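PDB 4MYK: formiminoglutamase from Trypanosoma cruzi, which hydrolyses N-formimino-L-glutamate to L-glutamate and formamide, as an arginase-like enzyme with two manganese ions in its active site. Local coordinates for residues F37-C43 / G120-Q124; F235-S239 / M279-N283. The protein carries 1 engineered substitution. All coordinates share one frame; numbering follows the deposited sequence.

Contacts 1 and 2 sit at the C-terminal edge of the same parallel sheet, their centres about 9 Å apart, and both end at the binuclear manganese site. Contact 2 supplies Asp236 and Asp238, while contact 1 supplies Asn122, which shares one manganese ion with Asp146 and Asp236. The other ion is held by Asp146, His148, Asp236 and Asp238. Glu281 joins the two contacts: its backbone N lies 2.9 Å from Gly120 O, a probable hydrogen bond, and its OE2 lies 2.9 Å from Asn122 N, another. The loops of 37-43 and 120-124 are thus tied to the turn that follows strand 274-280, next to the metal ligands.

Contact 1: F37-C43 / G120-Q124; sequences FPYDEGC and GGNDQ
Tyr39 and Gly121 tie together two loops of the arginase/deacetylase alpha/beta fold, those leaving the adjacent parallel strands 32-37 and 114-119. Gly121 N donates to Tyr39 O at 2.8 Å. Further on, Asp123 N, in the short 3-10 turn 122-124, reaches Glu41 O in a longer bond of 3.3 Å.

Around these bonds the packing is close, because main chain lies directly on main chain. Gly120 CA comes 3.0 Å from Phe37 O and also makes a CA-H...O contact with Tyr39 O; Gly121 CA does the same with Glu41 O at 3.2 Å. Gly120 and Gly121 have no side chains in this seam, so the carbonyls can come in this close, and Gly42 lies against Asn122 N. Cys43, in a disulfide with Cys250, carries the loop on toward the manganese ligand His148.

The other side is looser. Tyr39, Asp40 and Glu41 are partly exposed and send their side-chain ends away from 120-124; Tyr39 OH turns to Ile89 O, and Asp40 OD2 to the backbone of Gly51 and Lys53. Glu41 keeps just its CB against the carboxylate of Asp123, 3.3 Å from OD1.

At the buried end of the contact, Phe37 and Gln124 run past one another head to tail, Gln124 CB 3.5 Å from Phe37 CD2, ring and amide planes 38° apart. Gln124 CG stands between its own N and carbonyl carbon (chi1 73°), and the extended chain beyond it carries the amide alongside Phe37. Its OE1, buried without a polar partner in the model, rests 3.5 Å from Phe37 CB.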
ATOM      1  N   PHE A  37      26.511 -10.090  -2.142  1.00 16.93           N
ATOM      2  CA  PHE A  37      26.393 -11.544  -2.132  1.00 16.83           C
ATOM      3  C   PHE A  37      25.290 -12.024  -3.091  1.00 16.90           C
ATOM      4  O   PHE A  37      24.159 -12.315  -2.670  1.00 17.46           O
ATOM      5  CB  PHE A  37      26.184 -12.076  -0.707  1.00 19.83           C
ATOM      6  CG  PHE A  37      26.526 -13.538  -0.549  1.00 21.27           C
ATOM      7  CD1 PHE A  37      27.824 -13.987  -0.759  1.00 21.72           C
ATOM      8  CD2 PHE A  37      25.556 -14.455  -0.189  1.00 18.50           C
ATOM      9  CE1 PHE A  37      28.140 -15.319  -0.624  1.00 23.97           C
ATOM     10  CE2 PHE A  37      25.863 -15.786  -0.047  1.00 20.08           C
ATOM     11  CZ  PHE A  37      27.157 -16.222  -0.264  1.00 25.37           C
ATOM     12  N   PRO A  38      25.633 -12.127  -4.392  1.00 19.22           N
ATOM     13  CA  PRO A  38      24.685 -12.450  -5.463  1.00 17.75           C
ATOM     14  C   PRO A  38      24.345 -13.947  -5.530  1.00 19.96           C
ATOM     15  O   PRO A  38      24.674 -14.602  -6.518  1.00 20.20           O
ATOM     16  CB  PRO A  38      25.439 -12.028  -6.734  1.00 19.53           C
ATOM     17  CG  PRO A  38      26.856 -11.667  -6.300  1.00 19.35           C
ATOM     18  CD  PRO A  38      27.017 -12.107  -4.887  1.00 18.62           C
ATOM     19  N   TYR A  39      23.697 -14.477  -4.492  1.00 18.85           N
ATOM     20  CA  TYR A  39      23.284 -15.877  -4.475  1.00 20.39           C
ATOM     21  C   TYR A  39      21.844 -16.022  -4.004  1.00 21.17           C
ATOM     22  O   TYR A  39      21.400 -15.313  -3.110  1.00 19.53           O
ATOM     23  CB  TYR A  39      24.232 -16.721  -3.616  1.00 23.54           C
ATOM     24  CG  TYR A  39      25.648 -16.681  -4.132  1.00 22.80           C
ATOM     25  CD1 TYR A  39      26.093 -17.600  -5.072  1.00 25.97           C
ATOM     26  CD2 TYR A  39      26.536 -15.698  -3.702  1.00 21.73           C
ATOM     27  CE1 TYR A  39      27.393 -17.544  -5.562  1.00 31.39           C
ATOM     28  CE2 TYR A  39      27.840 -15.634  -4.182  1.00 23.72           C
ATOM     29  CZ  TYR A  39      28.263 -16.558  -5.109  1.00 31.58           C
ATOM     30  OH  TYR A  39      29.552 -16.494  -5.583  1.00 33.55           O
ATOM     31  N   ASP A  40      21.131 -16.957  -4.613  1.00 17.26           N
ATOM     32  CA  ASP A  40      19.698 -17.117  -4.414  1.00 19.96           C
ATOM     33  C   ASP A  40      19.310 -17.621  -3.039  1.00 21.04           C
ATOM     34  O   ASP A  40      18.296 -17.210  -2.489  1.00 21.91           O
ATOM     35  CB  ASP A  40      19.139 -18.118  -5.438  1.00 25.18           C
ATOM     36  CG  ASP A  40      18.616 -17.454  -6.697  1.00 26.94           C
ATOM     37  OD1 ASP A  40      17.984 -18.164  -7.504  1.00 29.45           O
ATOM     38  OD2 ASP A  40      18.822 -16.232  -6.880  1.00 23.03           O
ATOM     39  N   GLU A  41      20.101 -18.543  -2.507  1.00 20.31           N
ATOM     40  CA  GLU A  41      19.653 -19.412  -1.415  1.00 23.16           C
ATOM     41  C   GLU A  41      19.082 -18.729  -0.164  1.00 18.90           C
ATOM     42  O   GLU A  41      19.720 -17.885   0.466  1.00 19.64           O
ATOM     43  CB  GLU A  41      20.745 -20.414  -1.046  1.00 22.84           C
ATOM     44  CG  GLU A  41      21.010 -21.455  -2.131  1.00 27.57           C
ATOM     45  CD  GLU A  41      21.849 -20.932  -3.305  1.00 28.72           C
ATOM     46  OE1 GLU A  41      22.364 -19.796  -3.218  1.00 29.26           O
ATOM     47  OE2 GLU A  41      21.997 -21.670  -4.311  1.00 29.06           O
ATOM     48  N   GLY A  42      17.863 -19.131   0.181  1.00 21.07           N
ATOM     49  CA  GLY A  42      17.142 -18.593   1.315  1.00 19.01           C
ATOM     50  C   GLY A  42      15.685 -18.975   1.169  1.00 21.95           C
ATOM     51  O   GLY A  42      15.349 -20.152   1.108  1.00 21.91           O
ATOM     52  N   CYS A  43      14.819 -17.973   1.078  1.00 23.04           N
ATOM     53  CA  CYS A  43      13.376 -18.209   1.037  1.00 26.50           C
ATOM     54  C   CYS A  43      12.882 -18.832  -0.280  1.00 25.54           C
ATOM     55  O   CYS A  43      11.763 -19.357  -0.344  1.00 26.97           O
ATOM     56  CB  CYS A  43      12.608 -16.920   1.351  1.00 24.27           C
ATOM     57  SG  CYS A  43      10.948 -17.219   1.948  1.00 26.15           S
ATOM     58  N   GLY A 120      20.731 -11.067  -2.604  1.00 17.39           N
ATOM     59  CA  GLY A 120      21.175 -12.355  -2.094  1.00 13.85           C
ATOM     60  C   GLY A 120      20.127 -12.882  -1.127  1.00 18.41           C
ATOM     61  O   GLY A 120      19.365 -12.103  -0.569  1.00 17.40           O
ATOM     62  N   GLY A 121      20.072 -14.196  -0.924  1.00 17.99           N
ATOM     63  CA  GLY A 121      19.117 -14.789   0.006  1.00 18.84           C
ATOM     64  C   GLY A 121      19.544 -14.856   1.471  1.00 18.11           C
ATOM     65  O   GLY A 121      20.704 -14.639   1.802  1.00 16.84           O
ATOM     66  N   ASN A 122      18.585 -15.179   2.340  1.00 20.62           N
ATOM     67  CA  ASN A 122      18.768 -15.248   3.798  1.00 18.03           C
ATOM     68  C   ASN A 122      20.057 -15.918   4.251  1.00 18.67           C
ATOM     69  O   ASN A 122      20.606 -15.592   5.319  1.00 18.63           O
ATOM     70  CB  ASN A 122      17.612 -16.024   4.453  1.00 18.21           C
ATOM     71  CG  ASN A 122      16.260 -15.330   4.318  1.00 22.38           C
ATOM     72  OD1 ASN A 122      16.140 -14.111   4.468  1.00 21.94           O
ATOM     73  ND2 ASN A 122      15.230 -16.121   4.061  1.00 20.90           N
ATOM     74  N   ASP A 123      20.520 -16.875   3.453  1.00 17.29           N
ATOM     75  CA  ASP A 123      21.592 -17.784   3.876  1.00 20.38           C
ATOM     76  C   ASP A 123      22.935 -17.088   4.146  1.00 18.68           C
ATOM     77  O   ASP A 123      23.770 -17.603   4.888  1.00 20.55           O
ATOM     78  CB  ASP A 123      21.742 -18.931   2.879  1.00 17.18           C
ATOM     79  CG  ASP A 123      20.562 -19.899   2.929  1.00 24.13           C
ATOM     80  OD1 ASP A 123      20.602 -20.927   2.218  1.00 31.05           O
ATOM     81  OD2 ASP A 123      19.597 -19.644   3.683  1.00 22.93           O
ATOM     82  N   GLN A 124      23.114 -15.908   3.555  1.00 17.87           N
ATOM     83  CA  GLN A 124      24.288 -15.080   3.788  1.00 17.06           C
ATOM     84  C   GLN A 124      24.463 -14.740   5.273  1.00 17.49           C
ATOM     85  O   GLN A 124      25.571 -14.440   5.720  1.00 17.35           O
ATOM     86  CB  GLN A 124      24.176 -13.787   2.974  1.00 19.65           C
ATOM     87  CG  GLN A 124      23.152 -12.782   3.525  1.00 16.67           C
ATOM     88  CD  GLN A 124      23.099 -11.502   2.718  1.00 17.64           C
ATOM     89  OE1 GLN A 124      23.846 -11.328   1.758  1.00 20.98           O
ATOM     90  NE2 GLN A 124      22.213 -10.600   3.098  1.00 17.21           N
TER

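Contact 2: F235-S239 / M279-N283; sequences FDVDS and MSELN. With MN (manganese (II) ion), chain C.
Asp236 sets its CG trans to the backbone N (chi1 -178°), and Glu281 folds back at its second torsion (chi2 -66°); together these turns lay the Glu281 methylenes against the Asp236 carboxylate. Glu281 CG is 3.3 Å from Asp236 OD1, the two chains crossing at a slant. The setting is a beta-alpha-beta unit of the arginase fold, in which strands 231-236 and 274-280 run parallel as neighbours, joined through helix 258-270, and the first ends at Asp236, first of a DxD pair of manganese ligands.

At the end of the paired strands, Ser280 N donates to Phe235 O, and Val237 N returns a nearly straight bond to Ser280 O at 2.9 Å (174° at the hydrogen). Val237 then packs over the partner strand: CG1 touches Met279 CG at 3.5 Å, while CG2 presses close to Ser280 O. Met298 of helix 290-306 covers Val237 as well.

Past the strand the chain winds into a short 3-10 turn. Asp238 N bonds to Asp236 OD1 in an Asx turn, which fixes the carboxylate's rotation and leaves OD2 to bind manganese at 2.3 Å; Asp236 is shared by both ions of the site. Asp238 grips the same ion with both oxygens, OD1 at 2.3 Å and OD2 at 2.4 Å; a water, Asp146 and His148 complete its shell.

Glu281 does not bind the metal; it stands behind the ligands as a second-shell residue. Its OE2, the partner of Asn122, also accepts from Cys43 N, and its OE1 from Ser249 OG. A second water donates to Glu281 OE1 and also to Asp238 OD2, the latter at 2.6 Å.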
ATOM      1  N   PHE A 235      18.436  -7.595   8.234  1.00 15.01           N
ATOM      2  CA  PHE A 235      17.145  -7.112   7.753  1.00 15.85           C
ATOM      3  C   PHE A 235      16.635  -7.844   6.524  1.00 16.36           C
ATOM      4  O   PHE A 235      16.960  -7.458   5.404  1.00 16.51           O
ATOM      5  CB  PHE A 235      17.219  -5.622   7.430  1.00 12.38           C
ATOM      6  CG  PHE A 235      15.912  -4.900   7.616  1.00 14.00           C
ATOM      7  CD1 PHE A 235      14.738  -5.427   7.112  1.00 12.07           C
ATOM      8  CD2 PHE A 235      15.857  -3.698   8.315  1.00 13.41           C
ATOM      9  CE1 PHE A 235      13.541  -4.767   7.283  1.00 13.82           C
ATOM     10  CE2 PHE A 235      14.650  -3.029   8.485  1.00 15.32           C
ATOM     11  CZ  PHE A 235      13.499  -3.565   7.973  1.00 13.17           C
ATOM     12  N   ASP A 236      15.825  -8.881   6.727  1.00 16.97           N
ATOM     13  CA  ASP A 236      15.156  -9.545   5.608  1.00 16.96           C
ATOM     14  C   ASP A 236      14.071  -8.611   5.104  1.00 13.05           C
ATOM     15  O   ASP A 236      13.173  -8.257   5.855  1.00 14.55           O
ATOM     16  CB  ASP A 236      14.546 -10.875   6.049  1.00 15.61           C
ATOM     17  CG  ASP A 236      13.875 -11.633   4.902  1.00 16.64           C
ATOM     18  OD1 ASP A 236      13.461 -11.018   3.897  1.00 15.56           O
ATOM     19  OD2 ASP A 236      13.769 -12.864   5.008  1.00 17.00           O
ATOM     20  N   VAL A 237      14.157  -8.197   3.843  1.00 13.02           N
ATOM     21  CA  VAL A 237      13.219  -7.198   3.339  1.00 14.25           C
ATOM     22  C   VAL A 237      11.805  -7.745   3.038  1.00 15.63           C
ATOM     23  O   VAL A 237      10.872  -6.968   2.782  1.00 14.73           O
ATOM     24  CB  VAL A 237      13.803  -6.383   2.152  1.00 14.74           C
ATOM     25  CG1 VAL A 237      15.009  -5.589   2.608  1.00 16.35           C
ATOM     26  CG2 VAL A 237      14.165  -7.289   0.991  1.00 14.59           C
ATOM     27  N   ASP A 238      11.643  -9.071   3.091  1.00 15.48           N
ATOM     28  CA  ASP A 238      10.313  -9.664   2.949  1.00 13.73           C
ATOM     29  C   ASP A 238       9.521  -9.557   4.258  1.00 15.12           C
ATOM     30  O   ASP A 238       8.436 -10.135   4.399  1.00 15.72           O
ATOM     31  CB  ASP A 238      10.373 -11.097   2.399  1.00 14.37           C
ATOM     32  CG  ASP A 238      10.805 -12.125   3.435  1.00 17.62           C
ATOM     33  OD1 ASP A 238      10.727 -11.846   4.656  1.00 15.17           O
ATOM     34  OD2 ASP A 238      11.210 -13.237   3.018  1.00 15.09           O
ATOM     35  N   SER A 239      10.077  -8.803   5.207  1.00 15.57           N
ATOM     36  CA  SER A 239       9.378  -8.430   6.435  1.00 14.09           C
ATOM     37  C   SER A 239       8.523  -7.171   6.229  1.00 15.25           C
ATOM     38  O   SER A 239       7.770  -6.761   7.113  1.00 14.16           O
ATOM     39  CB  SER A 239      10.386  -8.185   7.546  1.00 13.30           C
ATOM     40  OG  SER A 239      11.195  -7.080   7.224  1.00 13.29           O
ATOM     41  N   MET A 279      21.192  -7.270   4.465  1.00 13.03           N
ATOM     42  CA  MET A 279      19.876  -7.004   3.902  1.00 12.95           C
ATOM     43  C   MET A 279      19.615  -8.118   2.927  1.00 16.26           C
ATOM     44  O   MET A 279      20.365  -8.281   1.971  1.00 16.53           O
ATOM     45  CB  MET A 279      19.872  -5.661   3.174  1.00 14.80           C
ATOM     46  CG  MET A 279      18.517  -5.209   2.670  1.00 14.83           C
ATOM     47  SD  MET A 279      18.586  -3.574   1.878  1.00 21.45           S
ATOM     48  CE  MET A 279      19.142  -2.565   3.263  1.00 16.96           C
ATOM     49  N   SER A 280      18.561  -8.888   3.177  1.00 14.88           N
ATOM     50  CA  SER A 280      18.328 -10.136   2.453  1.00 16.26           C
ATOM     51  C   SER A 280      17.040 -10.140   1.659  1.00 14.59           C
ATOM     52  O   SER A 280      16.102  -9.438   2.005  1.00 14.95           O
ATOM     53  CB  SER A 280      18.285 -11.315   3.432  1.00 15.96           C
ATOM     54  OG  SER A 280      19.579 -11.676   3.856  1.00 18.67           O
ATOM     55  N   GLU A 281      17.025 -10.953   0.599  1.00 15.88           N
ATOM     56  CA  GLU A 281      15.806 -11.346  -0.122  1.00 14.20           C
ATOM     57  C   GLU A 281      15.315 -10.381  -1.219  1.00 15.23           C
ATOM     58  O   GLU A 281      14.253 -10.588  -1.801  1.00 16.18           O
ATOM     59  CB  GLU A 281      14.683 -11.728   0.862  1.00 16.31           C
ATOM     60  CG  GLU A 281      15.007 -12.968   1.725  1.00 16.86           C
ATOM     61  CD  GLU A 281      15.119 -14.229   0.889  1.00 19.60           C
ATOM     62  OE1 GLU A 281      14.468 -14.280  -0.175  1.00 21.16           O
ATOM     63  OE2 GLU A 281      15.850 -15.162   1.289  1.00 19.29           O
ATOM     64  N   LEU A 282      16.106  -9.353  -1.519  1.00 14.68           N
ATOM     65  CA  LEU A 282      15.785  -8.452  -2.627  1.00 15.26           C
ATOM     66  C   LEU A 282      15.832  -9.225  -3.942  1.00 15.91           C
ATOM     67  O   LEU A 282      16.847  -9.839  -4.272  1.00 15.86           O
ATOM     68  CB  LEU A 282      16.739  -7.247  -2.684  1.00 12.83           C
ATOM     69  CG  LEU A 282      16.374  -6.187  -3.728  1.00 13.45           C
ATOM     70  CD1 LEU A 282      15.048  -5.565  -3.367  1.00 16.38           C
ATOM     71  CD2 LEU A 282      17.441  -5.111  -3.847  1.00 12.75           C
ATOM     72  N   ASN A 283      14.731  -9.173  -4.688  1.00 15.14           N
ATOM     73  CA  ASN A 283      14.535 -10.031  -5.849  1.00 14.19           C
ATOM     74  C   ASN A 283      13.910  -9.277  -7.048  1.00 16.83           C
ATOM     75  O   ASN A 283      12.679  -9.165  -7.161  1.00 15.27           O
ATOM     76  CB  ASN A 283      13.676 -11.221  -5.435  1.00 16.69           C
ATOM     77  CG  ASN A 283      13.589 -12.266  -6.499  1.00 16.37           C
ATOM     78  OD1 ASN A 283      13.699 -11.964  -7.692  1.00 17.94           O
ATOM     79  ND2 ASN A 283      13.377 -13.508  -6.084  1.00 15.27           N
TER
HETATM   80 MN    MN C 401      11.742 -13.827   5.253  1.00 19.09          MN
HETATM   81  O   HOH W   1      11.842 -13.484   0.558  1.00 18.15           O
HETATM   82  O   HOH W   2      12.896 -15.918   4.996  1.00 20.34           O